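Local coordinates for polysaccharide biosynthesis protein CapD (Bacillus thuringiensis HD-771, PDB 6BWC) that probably acts as an NADP-dependent short-chain dehydrogenase on UDP-N-acetylglucosamine in the pathway to CMP-pseudaminic acid used in flagellin glycosylation, at residues L11-T16 against R36-S41; P32-V37 against N58-I63. The protein carries 2 engineered substitutions. All coordinates share one frame; numbering follows the deposited sequence.

Contact 1 (L11-T16 against R36-S41); sequences LIIGGT and RVFSRS. With NAP (NADP nicotinamide-adenine-dinucleotide phosphate), chain N.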
loop_
_atom_site.group_PDB
_atom_site.type_symbol
_atom_site.label_atom_id
_atom_site.label_comp_id
_atom_site.label_asym_id
_atom_site.label_seq_id
_atom_site.Cartn_x
_atom_site.Cartn_y
_atom_site.Cartn_z
ATOM N N LEU C 11 20.649 18.075 -0.841
ATOM C CA LEU C 11 20.067 17.142 0.132
ATOM C C LEU C 11 21.137 16.135 0.554
ATOM O O LEU C 11 21.727 15.472 -0.314
ATOM C CB LEU C 11 18.885 16.398 -0.484
ATOM C CG LEU C 11 18.056 15.473 0.408
ATOM C CD1 LEU C 11 17.254 16.206 1.476
ATOM C CD2 LEU C 11 17.097 14.680 -0.459
ATOM N N ILE C 12 21.406 16.043 1.866
ATOM C CA ILE C 12 22.227 14.964 2.430
ATOM C C ILE C 12 21.329 14.025 3.181
ATOM O O ILE C 12 21.121 14.186 4.393
ATOM C CB ILE C 12 23.316 15.438 3.406
ATOM C CG1 ILE C 12 24.134 16.581 2.815
ATOM C CG2 ILE C 12 24.244 14.275 3.721
ATOM C CD1 ILE C 12 25.098 17.183 3.815
ATOM N N ILE C 13 20.808 13.045 2.444
ATOM C CA ILE C 13 19.991 11.948 2.995
ATOM C C ILE C 13 20.873 11.130 3.942
ATOM O O ILE C 13 21.724 10.358 3.488
ATOM C CB ILE C 13 19.389 11.054 1.860
ATOM C CG1 ILE C 13 18.377 11.852 1.014
ATOM C CG2 ILE C 13 18.731 9.777 2.408
ATOM C CD1 ILE C 13 17.870 11.127 -0.208
ATOM N N GLY C 14 20.665 11.330 5.248
ATOM C CA GLY C 14 21.498 10.749 6.313
ATOM C C GLY C 14 22.593 11.694 6.796
ATOM O O GLY C 14 23.701 11.251 7.107
ATOM N N GLY C 15 22.271 12.987 6.882
ATOM C CA GLY C 15 23.209 14.013 7.341
ATOM C C GLY C 15 23.431 14.118 8.843
ATOM O O GLY C 15 24.260 14.908 9.280
ATOM N N THR C 16 22.687 13.366 9.651
ATOM C CA THR C 16 22.921 13.360 11.103
ATOM C C THR C 16 24.083 12.465 11.512
ATOM O O THR C 16 24.640 12.639 12.591
ATOM C CB THR C 16 21.667 12.952 11.921
ATOM O OG1 THR C 16 21.098 11.733 11.421
ATOM C CG2 THR C 16 20.616 14.061 11.897
ATOM N N ARG C 36 19.963 20.650 2.867
ATOM C CA ARG C 36 18.954 19.993 3.673
ATOM C C ARG C 36 19.541 18.764 4.361
ATOM O O ARG C 36 20.369 18.062 3.782
ATOM C CB ARG C 36 17.780 19.619 2.784
ATOM C CG ARG C 36 17.122 20.844 2.133
ATOM C CD ARG C 36 15.776 20.531 1.475
ATOM N NE ARG C 36 15.292 21.635 0.628
ATOM C CZ ARG C 36 14.400 21.516 -0.359
ATOM N NH1 ARG C 36 13.866 20.343 -0.671
ATOM N NH2 ARG C 36 14.042 22.559 -1.081
ATOM N N VAL C 37 19.146 18.544 5.617
ATOM C CA VAL C 37 19.500 17.335 6.393
ATOM C C VAL C 37 18.232 16.469 6.550
ATOM O O VAL C 37 17.213 16.957 7.050
ATOM C CB VAL C 37 20.075 17.696 7.785
ATOM C CG1 VAL C 37 20.234 16.477 8.662
ATOM C CG2 VAL C 37 21.432 18.342 7.648
ATOM N N PHE C 38 18.323 15.198 6.124
ATOM C CA PHE C 38 17.212 14.234 6.120
ATOM C C PHE C 38 17.569 12.988 6.953
ATOM O O PHE C 38 18.375 12.166 6.540
ATOM C CB PHE C 38 16.894 13.843 4.685
ATOM C CG PHE C 38 15.616 13.057 4.521
ATOM C CD1 PHE C 38 14.484 13.656 4.003
ATOM C CD2 PHE C 38 15.547 11.699 4.848
ATOM C CE1 PHE C 38 13.314 12.920 3.813
ATOM C CE2 PHE C 38 14.374 10.969 4.674
ATOM C CZ PHE C 38 13.263 11.572 4.151
ATOM N N SER C 39 16.936 12.855 8.109
ATOM C CA SER C 39 17.254 11.864 9.115
ATOM C C SER C 39 15.923 11.518 9.766
ATOM O O SER C 39 15.016 12.359 9.776
ATOM C CB SER C 39 18.242 12.495 10.115
ATOM O OG SER C 39 18.151 12.004 11.452
ATOM N N ARG C 40 15.778 10.312 10.313
ATOM C CA ARG C 40 14.551 9.958 11.045
ATOM C C ARG C 40 14.472 10.548 12.441
ATOM O O ARG C 40 13.418 10.886 12.904
ATOM C CB ARG C 40 14.436 8.460 11.211
ATOM C CG ARG C 40 14.455 7.671 9.926
ATOM C CD ARG C 40 14.658 6.212 10.267
ATOM N NE ARG C 40 15.951 6.017 10.918
ATOM C CZ ARG C 40 16.399 4.868 11.419
ATOM N NH1 ARG C 40 15.667 3.756 11.336
ATOM N NH2 ARG C 40 17.604 4.842 12.003
ATOM N N SER C 41 15.604 10.633 13.116
ATOM C CA SER C 41 15.628 10.829 14.560
ATOM C C SER C 41 15.690 12.322 14.956
ATOM O O SER C 41 16.689 12.999 14.684
ATOM C CB SER C 41 16.813 10.050 15.136
ATOM O OG SER C 41 16.597 9.702 16.482
HETATM P PA NAP N . 25.746 6.528 10.466
HETATM O O1A NAP N . 26.577 7.383 11.380
HETATM O O2A NAP N . 24.953 5.443 11.111
HETATM O O5B NAP N . 24.785 7.440 9.584
HETATM C C5B NAP N . 23.520 6.930 9.154
HETATM C C4B NAP N . 22.615 8.092 8.756
HETATM O O4B NAP N . 21.408 7.663 8.129
HETATM C C3B NAP N . 22.170 8.842 9.982
HETATM O O3B NAP N . 22.027 10.191 9.547
HETATM C C2B NAP N . 20.857 8.187 10.328
HETATM O O2B NAP N . 20.135 9.053 11.178
HETATM C C1B NAP N . 20.262 7.964 8.937
HETATM N N9A NAP N . 19.247 6.880 8.706
HETATM C C8A NAP N . 19.251 5.567 9.078
HETATM N N7A NAP N . 18.134 4.897 8.631
HETATM C C5A NAP N . 17.400 5.795 7.950
HETATM C C6A NAP N . 16.111 5.819 7.215
HETATM N N6A NAP N . 15.342 4.727 7.095
HETATM N N1A NAP N . 15.713 6.969 6.648
HETATM C C2A NAP N . 16.434 8.101 6.733
HETATM N N3A NAP N . 17.605 8.166 7.386
HETATM C C4A NAP N . 18.135 7.079 8.000
HETATM O O3 NAP N . 26.619 5.877 9.274
HETATM P PN NAP N . 27.974 6.456 8.597
HETATM O O1N NAP N . 27.930 7.969 8.440
HETATM O O2N NAP N . 29.149 5.790 9.245
HETATM O O5D NAP N . 27.922 5.765 7.166
HETATM C C5D NAP N . 27.223 6.404 6.127
HETATM C C4D NAP N . 27.189 5.508 4.893
HETATM O O4D NAP N . 28.521 5.032 4.660
HETATM C C3D NAP N . 26.276 4.270 4.921
HETATM O O3D NAP N . 25.533 4.227 3.701
HETATM C C2D NAP N . 27.209 3.085 5.009
HETATM O O2D NAP N . 26.717 1.939 4.306
HETATM C C1D NAP N . 28.480 3.632 4.359
HETATM N N1N NAP N . 29.727 2.999 4.805
HETATM C C2N NAP N . 30.185 3.292 6.033
HETATM C C3N NAP N . 31.349 2.759 6.558
HETATM C C7N NAP N . 31.835 3.062 7.933
HETATM O O7N NAP N . 32.778 2.400 8.372
HETATM N N7N NAP N . 31.260 3.998 8.691
HETATM C C4N NAP N . 32.162 1.849 5.712
HETATM C C5N NAP N . 31.566 1.589 4.397
HETATM C C6N NAP N . 30.389 2.187 3.981
HETATM P P2B NAP N . 18.890 8.529 12.058
HETATM O O1X NAP N . 18.715 9.729 12.968
HETATM O O2X NAP N . 17.725 8.402 11.099
HETATM O O3X NAP N . 19.330 7.203 12.724
#
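Thr16 OG1 lies 3.0 Å from Ser39 OG where two adjacent parallel strands, inclined at 18°, lead to the adenosine part of NADP; Thr16 follows the first strand in the loop, opposite the end of the second. Thr16 OG1 also shares a 2.6 Å hydrogen bond with the ribose hydroxyl NAP O3B. Upstream, the Ile12 amide bonds to Arg36 O and the Ile12 carbonyl accepts a weak bond from Phe38 N. The last rung runs from Gly14 N to Phe38 O, within a type II turn from Ile12 to Gly15 that begins a glycine-rich loop consistent with the Rossmann dinucleotide motif. Leu11 CD1 lies against the CB atoms of Arg36 and Phe38, and Val37 CG1 against Gly15 and Thr16 CG2.

Beyond the ladder the 2'-phosphate takes over. Ser39 OG donates to NAP O1X at 2.8 Å, the Ser41 amide reaches the same oxygen, and Arg40 N bonds to NAP O2X. Along the Arg40 side chain, CB lies 3.3 Å from NAP O2X, CG touches O2X and the adenine, and CD packs 3.4 Å from NAP C6A. The bend at chi3 (-63°) brings Arg40 NE to NAP O2X, a 3.0 Å hydrogen bond, straight at hydrogen (N-H...O 179°). NAP N7A sits 3.2 Å over the centre of the Arg40 guanidinium, Arg40 NH2 bonds to NAP O3X at 3.0 Å, and Arg40 NH1 reaches Arg40 O of the second subunit.

Helix 69-75 covers the Leu11 and Phe38 face; Ile12 and Val37, on the other, meet helix 18-29, while strand 81-84 continues the sheet beside Leu11 and Ile13.

Contact 2 (P32-V37 against N58-I63); sequences PKVVRV and NIRYLI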
loop_
_atom_site.group_PDB
_atom_site.type_symbol
_atom_site.label_atom_id
_atom_site.label_comp_id
_atom_site.label_asym_id
_atom_site.label_seq_id
_atom_site.Cartn_x
_atom_site.Cartn_y
_atom_site.Cartn_z
ATOM N N PRO C 32 26.435 27.324 -0.428
ATOM C CA PRO C 32 25.294 26.988 -1.278
ATOM C C PRO C 32 24.042 27.707 -0.860
ATOM O O PRO C 32 23.997 28.258 0.244
ATOM C CB PRO C 32 25.101 25.501 -0.994
ATOM C CG PRO C 32 25.425 25.381 0.459
ATOM C CD PRO C 32 26.536 26.377 0.701
ATOM N N LYS C 33 23.016 27.651 -1.695
ATOM C CA LYS C 33 21.793 28.341 -1.353
ATOM C C LYS C 33 21.190 27.769 -0.086
ATOM O O LYS C 33 20.938 28.514 0.860
ATOM C CB LYS C 33 20.752 28.322 -2.464
ATOM C CG LYS C 33 19.501 29.144 -2.092
ATOM C CD LYS C 33 18.818 29.783 -3.298
ATOM C CE LYS C 33 18.081 31.066 -2.935
ATOM N NZ LYS C 33 17.716 31.815 -4.173
ATOM N N VAL C 34 20.974 26.457 -0.090
ATOM C CA VAL C 34 20.498 25.726 1.081
ATOM C C VAL C 34 21.107 24.342 1.051
ATOM O O VAL C 34 21.408 23.839 -0.019
ATOM C CB VAL C 34 18.949 25.650 1.130
ATOM C CG1 VAL C 34 18.380 24.721 0.065
ATOM C CG2 VAL C 34 18.476 25.208 2.489
ATOM N N VAL C 35 21.314 23.764 2.229
ATOM C CA VAL C 35 21.629 22.347 2.388
ATOM C C VAL C 35 20.527 21.784 3.249
ATOM O O VAL C 35 20.197 22.379 4.264
ATOM C CB VAL C 35 22.961 22.111 3.144
ATOM C CG1 VAL C 35 23.299 20.615 3.207
ATOM C CG2 VAL C 35 24.107 22.886 2.488
ATOM N N ARG C 36 19.963 20.650 2.867
ATOM C CA ARG C 36 18.954 19.993 3.673
ATOM C C ARG C 36 19.541 18.764 4.361
ATOM O O ARG C 36 20.369 18.062 3.782
ATOM C CB ARG C 36 17.780 19.619 2.784
ATOM C CG ARG C 36 17.122 20.844 2.133
ATOM C CD ARG C 36 15.776 20.531 1.475
ATOM N NE ARG C 36 15.292 21.635 0.628
ATOM C CZ ARG C 36 14.400 21.516 -0.359
ATOM N NH1 ARG C 36 13.866 20.343 -0.671
ATOM N NH2 ARG C 36 14.042 22.559 -1.081
ATOM N N VAL C 37 19.146 18.544 5.617
ATOM C CA VAL C 37 19.500 17.335 6.393
ATOM C C VAL C 37 18.232 16.469 6.550
ATOM O O VAL C 37 17.213 16.957 7.050
ATOM C CB VAL C 37 20.075 17.696 7.785
ATOM C CG1 VAL C 37 20.234 16.477 8.662
ATOM C CG2 VAL C 37 21.432 18.342 7.648
ATOM N N ASN C 58 21.431 28.788 6.088
ATOM C CA ASN C 58 21.324 28.036 4.828
ATOM C C ASN C 58 21.180 26.499 5.022
ATOM O O ASN C 58 21.446 25.732 4.099
ATOM C CB ASN C 58 22.482 28.420 3.863
ATOM C CG ASN C 58 23.887 28.169 4.447
ATOM O OD1 ASN C 58 24.093 28.117 5.675
ATOM N ND2 ASN C 58 24.865 28.024 3.553
ATOM N N ILE C 59 20.720 26.071 6.207
ATOM C CA ILE C 59 20.504 24.659 6.549
ATOM C C ILE C 59 19.050 24.442 6.904
ATOM O O ILE C 59 18.470 25.253 7.600
ATOM C CB ILE C 59 21.324 24.240 7.776
ATOM C CG1 ILE C 59 22.803 24.566 7.545
ATOM C CG2 ILE C 59 21.137 22.755 8.071
ATOM C CD1 ILE C 59 23.748 24.091 8.632
ATOM N N ARG C 60 18.462 23.347 6.443
ATOM C CA ARG C 60 17.098 22.968 6.829
ATOM C C ARG C 60 17.100 21.572 7.445
ATOM O O ARG C 60 17.916 20.747 7.080
ATOM C CB ARG C 60 16.169 23.008 5.618
ATOM C CG ARG C 60 15.988 24.382 4.948
ATOM C CD ARG C 60 15.233 25.390 5.808
ATOM N NE ARG C 60 16.143 26.433 6.262
ATOM C CZ ARG C 60 16.281 27.648 5.728
ATOM N NH1 ARG C 60 15.521 28.065 4.716
ATOM N NH2 ARG C 60 17.191 28.480 6.226
ATOM N N TYR C 61 16.201 21.308 8.390
ATOM C CA TYR C 61 16.195 20.024 9.104
ATOM C C TYR C 61 14.889 19.217 8.884
ATOM O O TYR C 61 13.908 19.379 9.611
ATOM C CB TYR C 61 16.488 20.269 10.590
ATOM C CG TYR C 61 17.868 20.839 10.844
ATOM C CD1 TYR C 61 18.953 20.010 11.026
ATOM C CD2 TYR C 61 18.081 22.215 10.896
ATOM C CE1 TYR C 61 20.210 20.528 11.236
ATOM C CE2 TYR C 61 19.341 22.748 11.114
ATOM C CZ TYR C 61 20.404 21.897 11.283
ATOM O OH TYR C 61 21.668 22.391 11.495
ATOM N N LEU C 62 14.922 18.331 7.884
ATOM C CA LEU C 62 13.775 17.523 7.483
ATOM C C LEU C 62 13.797 16.145 8.095
ATOM O O LEU C 62 14.549 15.279 7.666
ATOM C CB LEU C 62 13.707 17.367 5.960
ATOM C CG LEU C 62 12.959 18.423 5.138
ATOM C CD1 LEU C 62 13.194 19.833 5.660
ATOM C CD2 LEU C 62 13.412 18.319 3.687
ATOM N N ILE C 63 12.931 15.954 9.082
ATOM C CA ILE C 63 12.659 14.646 9.645
ATOM C C ILE C 63 11.915 13.811 8.614
ATOM O O ILE C 63 10.999 14.304 7.949
ATOM C CB ILE C 63 11.808 14.739 10.926
ATOM C CG1 ILE C 63 12.576 15.465 12.046
ATOM C CG2 ILE C 63 11.361 13.359 11.393
ATOM C CD1 ILE C 63 13.679 14.654 12.697
#
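Val35, Arg36 and Val37 form parallel bridges with Ile59, Arg60 and Tyr61, the strand axes approaching to 4.7 Å at an angle of 24°. This is the second beta-alpha-beta unit of the Rossmann fold, with helix 42-51 as its connection and 59-63 as the outermost strand on this side of the sheet within the chain. Four backbone bonds close the ladder, from Val35 N to Asn58 O (2.7 Å) through to Leu62 N to Val37 O (2.8 Å).

At the start of the two strands Asn58 crosses Pro32 at about a right angle, and its ND2 gives a weak 3.4 Å bond to Pro32 O. Val34 CG2, anti to its own backbone N, reaches Arg60 CG at 3.6 Å. On the Arg36 face, Arg36 CD touches Leu62 CD2 at 3.9 Å, while the guanidinium continues to Ala75 O and Glu77. On the opposite face Val37 CB lies 4.1 Å from Tyr61 CD1, and the Tyr61 hydroxyl bonds to Asn56.

Arg60 folds back at chi2 and chi3, and its NE donates to Ile59 O at 2.9 Å from above the carbonyl plane, 53° out of it.

From the N terminus, strand 9-13 leads through helix 18-29 to strand 34-39, and contact 1 closes that loop. The chain goes on through helix 42-51 to strand 59-63, where contact 2 closes the next. The two loops overlap in 32-41 without either enclosing the other: strand 34-39 is their common member, pairing through one edge with 9-13 and through the other with 59-63, and both contacts include Arg36 and Val37. Packing also links them: Ile12 CD1 lies 3.9 Å from Val35 CG1, and Ile63 CG2 lies 3.6 Å from the backbone carbonyl Arg40 O. Together they join three consecutive strands at one side of the Rossmann sheet, and both reach the second subunit.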